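Local coordinates for beta-galactosidase (Trichoderma reesei, PDB 3OG2), which probably hydrolyses terminal non-reducing beta-D-galactose residues from beta-D-galactosides, as a family 35 glycoside hydrolase, at residues V602-N607 against L624-K629; I583-Y588 against P611-G616. All blocks are in the same frame, centred on the assembly; numbering follows the deposited sequence.

In the fold
Both contacts belong to one mixed sheet of beta-galactosidase domain 3, and their centres lie 11 Å apart. Contact 1 joins two strands in parallel near a turn and is partly buried; contact 2 joins two antiparallel strands and is buried more deeply. The four segments alternate along the chain, and Leu-612 of contact 2 packs against Phe-606 and Val-626 of contact 1. In contact 1 an asparagine amide takes over backbone pairing where the strand turns away, while contact 2 relies on regular backbone bonds, isoleucine pairs and a side-chain bond. Asn-607, which carries the glycan, touches Tyr-588.

Contact 1: V602-N607 against L624-K629; sequences VQADFN and LAVNGK. With NAG (2-acetamido-2-deoxy-beta-D-glucopyranose), chain B.
Val-626 CG1 sits at the edge of the Phe-606 ring, in its plane and 4.0 Å from CE2. On the same apolar side Val-602 CG2 lies 4.1 Å from Leu-624 CD1. Next to this cluster the strands run parallel, with Val-602 bridged to Val-626: Val-602 N donates to Ala-625 O (2.9 Å), and Val-602 O accepts from Asn-627 N in a nearly straight bond.

Beyond that point a type I' turn, with Val-626 and Lys-629 hydrogen-bonded both ways, closes a two-residue beta hairpin between strands 623-626 and 629-635. Asn-627 and Gly-628 form its tip, and the Asn-627 side chain carries the pairing on. Its CG, anti to the carbonyl carbon (chi1 -63°), comes to 3.5 Å from Ala-604 O. OD1 takes Ala-604 N in plane on a lone pair (2.8 Å), while ND2 donates to Ala-604 O (2.8 Å) from a tilted position, that oxygen lying close to the Asn-627 amide plane. An alanine in place of Asn-627 would probably leave both Ala-604 backbone groups without these mates.

At the polar edge Gln-603 bends at chi2 and lies obliquely across Asn-627, its NE2 hydrogen-bonded to Gly-984 O. A water joins Val-602 O to Gly-628 N. Farther along, Asn-607 ND2 is covalently bonded to NAG C1 (1.4 Å), an N-linked glycan. The pair of hydrogen bonds to Ala-604 fixes the rotation of the Asn-627 amide, and a side chain thereby mimics a further step of parallel strand pairing.

Contact 2: I583-Y588 against P611-G616; sequences IINGGY and PLEIIG. With NAG (2-acetamido-2-deoxy-beta-D-glucopyranose), chain B.
Ile-583 and Ile-615 form a hydrogen-bonded antiparallel pair, joined by Ile-583 N to Ile-615 O (3.0 Å) and Ile-615 N to Ile-583 O (2.7 Å). Asn-585 and Glu-613 repeat the reciprocal backbone pairing, with Ile-584 and Ile-614 as the non-hydrogen-bonded pair between them.

Among the apolar contacts, Ile-584 and Ile-614 lie side by side, with CG1 of the first 3.9 Å from CD1 of the second. Leu-612 CD2 reaches Ile-584 CG2 on that face and Gly-586 O at 3.3 Å, while Ile-583 and Ile-615 meet through their CB atoms on the other and both touch Val-482. A CB on Gly-586 would clash with Pro-611 O, and its backbone angles would jam one against the preceding carbonyl oxygen.

On the second face Asn-585 ND2 donates an almost straight bond to Glu-613 OE1 (2.9 Å, 175° at the hydrogen), on its anti side, 28° out of the carboxylate plane. OE1 also forms a salt bridge with Arg-537, likely favouring the charged carboxylate. NAG O5 lies at the edge of the Tyr-588 ring, 3.3 Å from CD1.

Alternating pair types mark regular antiparallel pairing; strands 583-585 and 612-615 lie between 558-559 and 641-643 in the mixed sheet of beta-galactosidase domain 3.

Contact 1: V602-N607 against L624-K629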
loop_
_atom_site.group_PDB
_atom_site.type_symbol
_atom_site.label_atom_id
_atom_site.label_comp_id
_atom_site.label_asym_id
_atom_site.label_seq_id
_atom_site.Cartn_x
_atom_site.Cartn_y
_atom_site.Cartn_z
ATOM N N VAL A 602 -4.938 21.317 -18.875
ATOM C CA VAL A 602 -5.360 20.321 -17.910
ATOM C C VAL A 602 -4.762 18.964 -18.321
ATOM O O VAL A 602 -4.877 18.604 -19.499
ATOM C CB VAL A 602 -6.892 20.242 -17.914
ATOM C CG1 VAL A 602 -7.361 19.235 -16.858
ATOM C CG2 VAL A 602 -7.526 21.619 -17.692
ATOM N N GLN A 603 -4.223 18.246 -17.363
ATOM C CA GLN A 603 -3.877 16.859 -17.597
ATOM C C GLN A 603 -4.909 15.968 -16.914
ATOM O O GLN A 603 -5.137 16.175 -15.713
ATOM C CB GLN A 603 -2.459 16.576 -17.046
ATOM C CG GLN A 603 -1.375 17.361 -17.786
ATOM C CD GLN A 603 -1.257 17.030 -19.265
ATOM O OE1 GLN A 603 -1.302 17.963 -20.109
ATOM N NE2 GLN A 603 -1.078 15.751 -19.612
ATOM N N ALA A 604 -5.488 15.048 -17.643
ATOM C CA ALA A 604 -6.640 14.302 -17.152
ATOM C C ALA A 604 -6.639 12.866 -17.699
ATOM O O ALA A 604 -6.049 12.657 -18.763
ATOM C CB ALA A 604 -7.907 14.986 -17.610
ATOM N N ASP A 605 -7.299 11.983 -16.981
ATOM C CA ASP A 605 -7.543 10.641 -17.495
ATOM C C ASP A 605 -9.053 10.419 -17.608
ATOM O O ASP A 605 -9.821 10.924 -16.795
ATOM C CB ASP A 605 -6.974 9.532 -16.610
ATOM C CG ASP A 605 -5.457 9.494 -16.626
ATOM O OD1 ASP A 605 -4.785 10.514 -16.858
ATOM O OD2 ASP A 605 -4.887 8.359 -16.387
ATOM N N PHE A 606 -9.430 9.667 -18.633
ATOM C CA PHE A 606 -10.812 9.363 -18.889
ATOM C C PHE A 606 -11.017 7.856 -19.085
ATOM O O PHE A 606 -10.377 7.226 -19.929
ATOM C CB PHE A 606 -11.270 10.055 -20.185
ATOM C CG PHE A 606 -11.069 11.551 -20.106
ATOM C CD1 PHE A 606 -11.986 12.345 -19.414
ATOM C CD2 PHE A 606 -9.976 12.144 -20.740
ATOM C CE1 PHE A 606 -11.836 13.722 -19.336
ATOM C CE2 PHE A 606 -9.831 13.532 -20.656
ATOM C CZ PHE A 606 -10.739 14.317 -19.963
ATOM N N ASN A 607 -11.889 7.247 -18.281
ATOM C CA ASN A 607 -12.153 5.815 -18.481
ATOM C C ASN A 607 -13.533 5.618 -19.129
ATOM O O ASN A 607 -13.814 4.489 -19.586
ATOM C CB ASN A 607 -12.059 4.992 -17.204
ATOM C CG ASN A 607 -13.182 5.295 -16.212
ATOM O OD1 ASN A 607 -13.735 6.398 -16.194
ATOM N ND2 ASN A 607 -13.508 4.286 -15.406
ATOM N N LEU A 624 -8.286 26.841 -23.704
ATOM C CA LEU A 624 -8.293 25.573 -22.968
ATOM C C LEU A 624 -7.522 24.498 -23.729
ATOM O O LEU A 624 -7.646 24.390 -24.947
ATOM C CB LEU A 624 -9.741 25.152 -22.753
ATOM C CG LEU A 624 -9.873 23.851 -21.956
ATOM C CD1 LEU A 624 -9.393 24.019 -20.498
ATOM C CD2 LEU A 624 -11.320 23.401 -22.012
ATOM N N ALA A 625 -6.753 23.709 -23.001
ATOM C CA ALA A 625 -6.191 22.510 -23.601
ATOM C C ALA A 625 -6.392 21.347 -22.621
ATOM O O ALA A 625 -6.306 21.570 -21.397
ATOM C CB ALA A 625 -4.695 22.649 -23.894
ATOM N N VAL A 626 -6.602 20.154 -23.156
ATOM C CA VAL A 626 -6.711 18.922 -22.345
ATOM C C VAL A 626 -5.677 17.932 -22.901
ATOM O O VAL A 626 -5.725 17.657 -24.094
ATOM C CB VAL A 626 -8.137 18.354 -22.305
ATOM C CG1 VAL A 626 -8.197 17.021 -21.580
ATOM C CG2 VAL A 626 -9.106 19.364 -21.651
ATOM N N ASN A 627 -4.763 17.485 -22.104
ATOM C CA ASN A 627 -3.732 16.503 -22.529
ATOM C C ASN A 627 -3.046 16.968 -23.798
ATOM O O ASN A 627 -2.816 16.219 -24.731
ATOM C CB ASN A 627 -4.308 15.109 -22.706
ATOM C CG ASN A 627 -4.841 14.603 -21.370
ATOM O OD1 ASN A 627 -4.527 15.112 -20.321
ATOM N ND2 ASN A 627 -5.668 13.547 -21.438
ATOM N N GLY A 628 -2.736 18.264 -23.788
ATOM C CA GLY A 628 -1.926 18.822 -24.868
ATOM C C GLY A 628 -2.734 19.186 -26.100
ATOM O O GLY A 628 -2.106 19.614 -27.076
ATOM N N LYS A 629 -4.041 19.036 -26.126
ATOM C CA LYS A 629 -4.802 19.313 -27.330
ATOM C C LYS A 629 -5.742 20.482 -27.042
ATOM O O LYS A 629 -6.577 20.426 -26.127
ATOM C CB LYS A 629 -5.636 18.085 -27.714
ATOM C CG LYS A 629 -4.980 16.799 -28.182
ATOM C CD LYS A 629 -6.003 15.704 -28.454
ATOM C CE LYS A 629 -6.917 15.895 -29.650
ATOM N NZ LYS A 629 -8.141 15.021 -29.658
HETATM C C1 NAG B . -14.653 4.416 -14.574
HETATM C C2 NAG B . -15.133 2.978 -14.218
HETATM C C3 NAG B . -16.317 3.044 -13.259
HETATM C C4 NAG B . -15.868 3.849 -11.990
HETATM C C5 NAG B . -15.304 5.220 -12.442
HETATM C C6 NAG B . -14.678 5.949 -11.253
HETATM C C7 NAG B . -14.828 1.550 -16.181
HETATM C C8 NAG B . -15.478 0.977 -17.401
HETATM N N2 NAG B . -15.598 2.348 -15.434
HETATM O O3 NAG B . -16.593 1.697 -12.843
HETATM O O4 NAG B . -17.048 4.133 -11.243
HETATM O O5 NAG B . -14.213 4.966 -13.327
HETATM O O6 NAG B . -14.410 7.284 -11.669
HETATM O O7 NAG B . -13.619 1.411 -15.921
HETATM O O HOH W 1 -3.184 20.075 -21.649
#

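Contact 2: I583-Y588 against P611-G616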
loop_
_atom_site.group_PDB
_atom_site.type_symbol
_atom_site.label_atom_id
_atom_site.label_comp_id
_atom_site.label_asym_id
_atom_site.label_seq_id
_atom_site.Cartn_x
_atom_site.Cartn_y
_atom_site.Cartn_z
ATOM N N ILE A 583 -11.659 24.379 -10.090
ATOM C CA ILE A 583 -12.572 23.305 -9.753
ATOM C C ILE A 583 -13.050 22.669 -11.056
ATOM O O ILE A 583 -13.451 23.406 -11.956
ATOM C CB ILE A 583 -13.768 23.800 -8.927
ATOM C CG1 ILE A 583 -13.308 24.408 -7.585
ATOM C CG2 ILE A 583 -14.777 22.689 -8.708
ATOM C CD1 ILE A 583 -14.360 25.192 -6.844
ATOM N N ILE A 584 -12.935 21.340 -11.154
ATOM C CA ILE A 584 -13.329 20.691 -12.419
ATOM C C ILE A 584 -14.350 19.615 -12.102
ATOM O O ILE A 584 -14.118 18.753 -11.242
ATOM C CB ILE A 584 -12.101 20.123 -13.164
ATOM C CG1 ILE A 584 -11.143 21.255 -13.539
ATOM C CG2 ILE A 584 -12.536 19.268 -14.377
ATOM C CD1 ILE A 584 -9.884 20.895 -14.289
ATOM N N ASN A 585 -15.473 19.663 -12.828
ATOM C CA ASN A 585 -16.511 18.635 -12.698
ATOM C C ASN A 585 -16.401 17.692 -13.903
ATOM O O ASN A 585 -16.675 18.159 -15.050
ATOM C CB ASN A 585 -17.869 19.322 -12.624
ATOM C CG ASN A 585 -19.037 18.381 -12.787
ATOM O OD1 ASN A 585 -18.916 17.180 -12.538
ATOM N ND2 ASN A 585 -20.171 18.954 -13.231
ATOM N N GLY A 586 -16.023 16.453 -13.666
ATOM C CA GLY A 586 -15.928 15.464 -14.717
ATOM C C GLY A 586 -14.541 14.864 -14.734
ATOM O O GLY A 586 -13.526 15.479 -14.333
ATOM N N GLY A 587 -14.470 13.639 -15.230
ATOM C CA GLY A 587 -13.187 12.972 -15.456
ATOM C C GLY A 587 -12.959 11.859 -14.454
ATOM O O GLY A 587 -13.363 11.923 -13.294
ATOM N N TYR A 588 -12.234 10.824 -14.909
ATOM C CA TYR A 588 -11.809 9.742 -14.034
ATOM C C TYR A 588 -10.671 10.160 -13.112
ATOM O O TYR A 588 -10.540 9.656 -11.990
ATOM C CB TYR A 588 -11.388 8.602 -14.918
ATOM C CG TYR A 588 -10.656 7.433 -14.311
ATOM C CD1 TYR A 588 -11.279 6.387 -13.625
ATOM C CD2 TYR A 588 -9.270 7.380 -14.488
ATOM C CE1 TYR A 588 -10.581 5.323 -13.100
ATOM C CE2 TYR A 588 -8.540 6.303 -13.991
ATOM C CZ TYR A 588 -9.212 5.298 -13.290
ATOM O OH TYR A 588 -8.490 4.233 -12.810
ATOM N N PRO A 611 -18.247 15.052 -20.324
ATOM C CA PRO A 611 -17.801 16.416 -20.526
ATOM C C PRO A 611 -16.886 16.807 -19.385
ATOM O O PRO A 611 -16.764 16.112 -18.369
ATOM C CB PRO A 611 -19.077 17.282 -20.448
ATOM C CG PRO A 611 -20.103 16.391 -19.841
ATOM C CD PRO A 611 -19.643 14.987 -19.832
ATOM N N LEU A 612 -16.234 17.933 -19.520
ATOM C CA LEU A 612 -15.481 18.552 -18.428
ATOM C C LEU A 612 -16.061 19.948 -18.247
ATOM O O LEU A 612 -16.149 20.691 -19.217
ATOM C CB LEU A 612 -13.996 18.755 -18.732
ATOM C CG LEU A 612 -13.052 17.595 -18.668
ATOM C CD1 LEU A 612 -11.640 18.125 -18.896
ATOM C CD2 LEU A 612 -13.199 16.834 -17.342
ATOM N N GLU A 613 -16.392 20.277 -17.004
ATOM C CA GLU A 613 -16.855 21.613 -16.667
ATOM C C GLU A 613 -15.802 22.265 -15.764
ATOM O O GLU A 613 -15.406 21.688 -14.770
ATOM C CB GLU A 613 -18.201 21.570 -15.968
ATOM C CG GLU A 613 -18.709 22.940 -15.498
ATOM C CD GLU A 613 -19.993 22.749 -14.696
ATOM O OE1 GLU A 613 -20.097 21.833 -13.824
ATOM O OE2 GLU A 613 -20.972 23.528 -14.866
ATOM N N ILE A 614 -15.330 23.412 -16.178
ATOM C CA ILE A 614 -14.258 24.124 -15.475
ATOM C C ILE A 614 -14.834 25.323 -14.761
ATOM O O ILE A 614 -15.471 26.153 -15.420
ATOM C CB ILE A 614 -13.199 24.612 -16.475
ATOM C CG1 ILE A 614 -12.927 23.583 -17.543
ATOM C CG2 ILE A 614 -11.938 25.009 -15.719
ATOM C CD1 ILE A 614 -12.160 22.392 -17.182
ATOM N N ILE A 615 -14.642 25.361 -13.466
ATOM C CA ILE A 615 -15.240 26.413 -12.624
ATOM C C ILE A 615 -14.150 27.228 -11.990
ATOM O O ILE A 615 -13.249 26.640 -11.346
ATOM C CB ILE A 615 -16.158 25.746 -11.576
ATOM C CG1 ILE A 615 -17.307 24.968 -12.250
ATOM C CG2 ILE A 615 -16.687 26.746 -10.558
ATOM C CD1 ILE A 615 -17.945 23.922 -11.335
ATOM N N GLY A 616 -14.176 28.534 -12.171
ATOM C CA GLY A 616 -13.142 29.397 -11.598
ATOM C C GLY A 616 -12.030 29.647 -12.569
ATOM O O GLY A 616 -10.876 29.319 -12.325
HETATM C C1 NAG B . -14.653 4.416 -14.574
HETATM C C2 NAG B . -15.133 2.978 -14.218
HETATM C C3 NAG B . -16.317 3.044 -13.259
HETATM C C4 NAG B . -15.868 3.849 -11.990
HETATM C C5 NAG B . -15.304 5.220 -12.442
HETATM C C6 NAG B . -14.678 5.949 -11.253
HETATM C C7 NAG B . -14.828 1.550 -16.181
HETATM C C8 NAG B . -15.478 0.977 -17.401
HETATM N N2 NAG B . -15.598 2.348 -15.434
HETATM O O3 NAG B . -16.593 1.697 -12.843
HETATM O O4 NAG B . -17.048 4.133 -11.243
HETATM O O5 NAG B . -14.213 4.966 -13.327
HETATM O O6 NAG B . -14.410 7.284 -11.669
HETATM O O7 NAG B . -13.619 1.411 -15.921
HETATM O O HOH W 2 -19.032 17.543 -16.545
#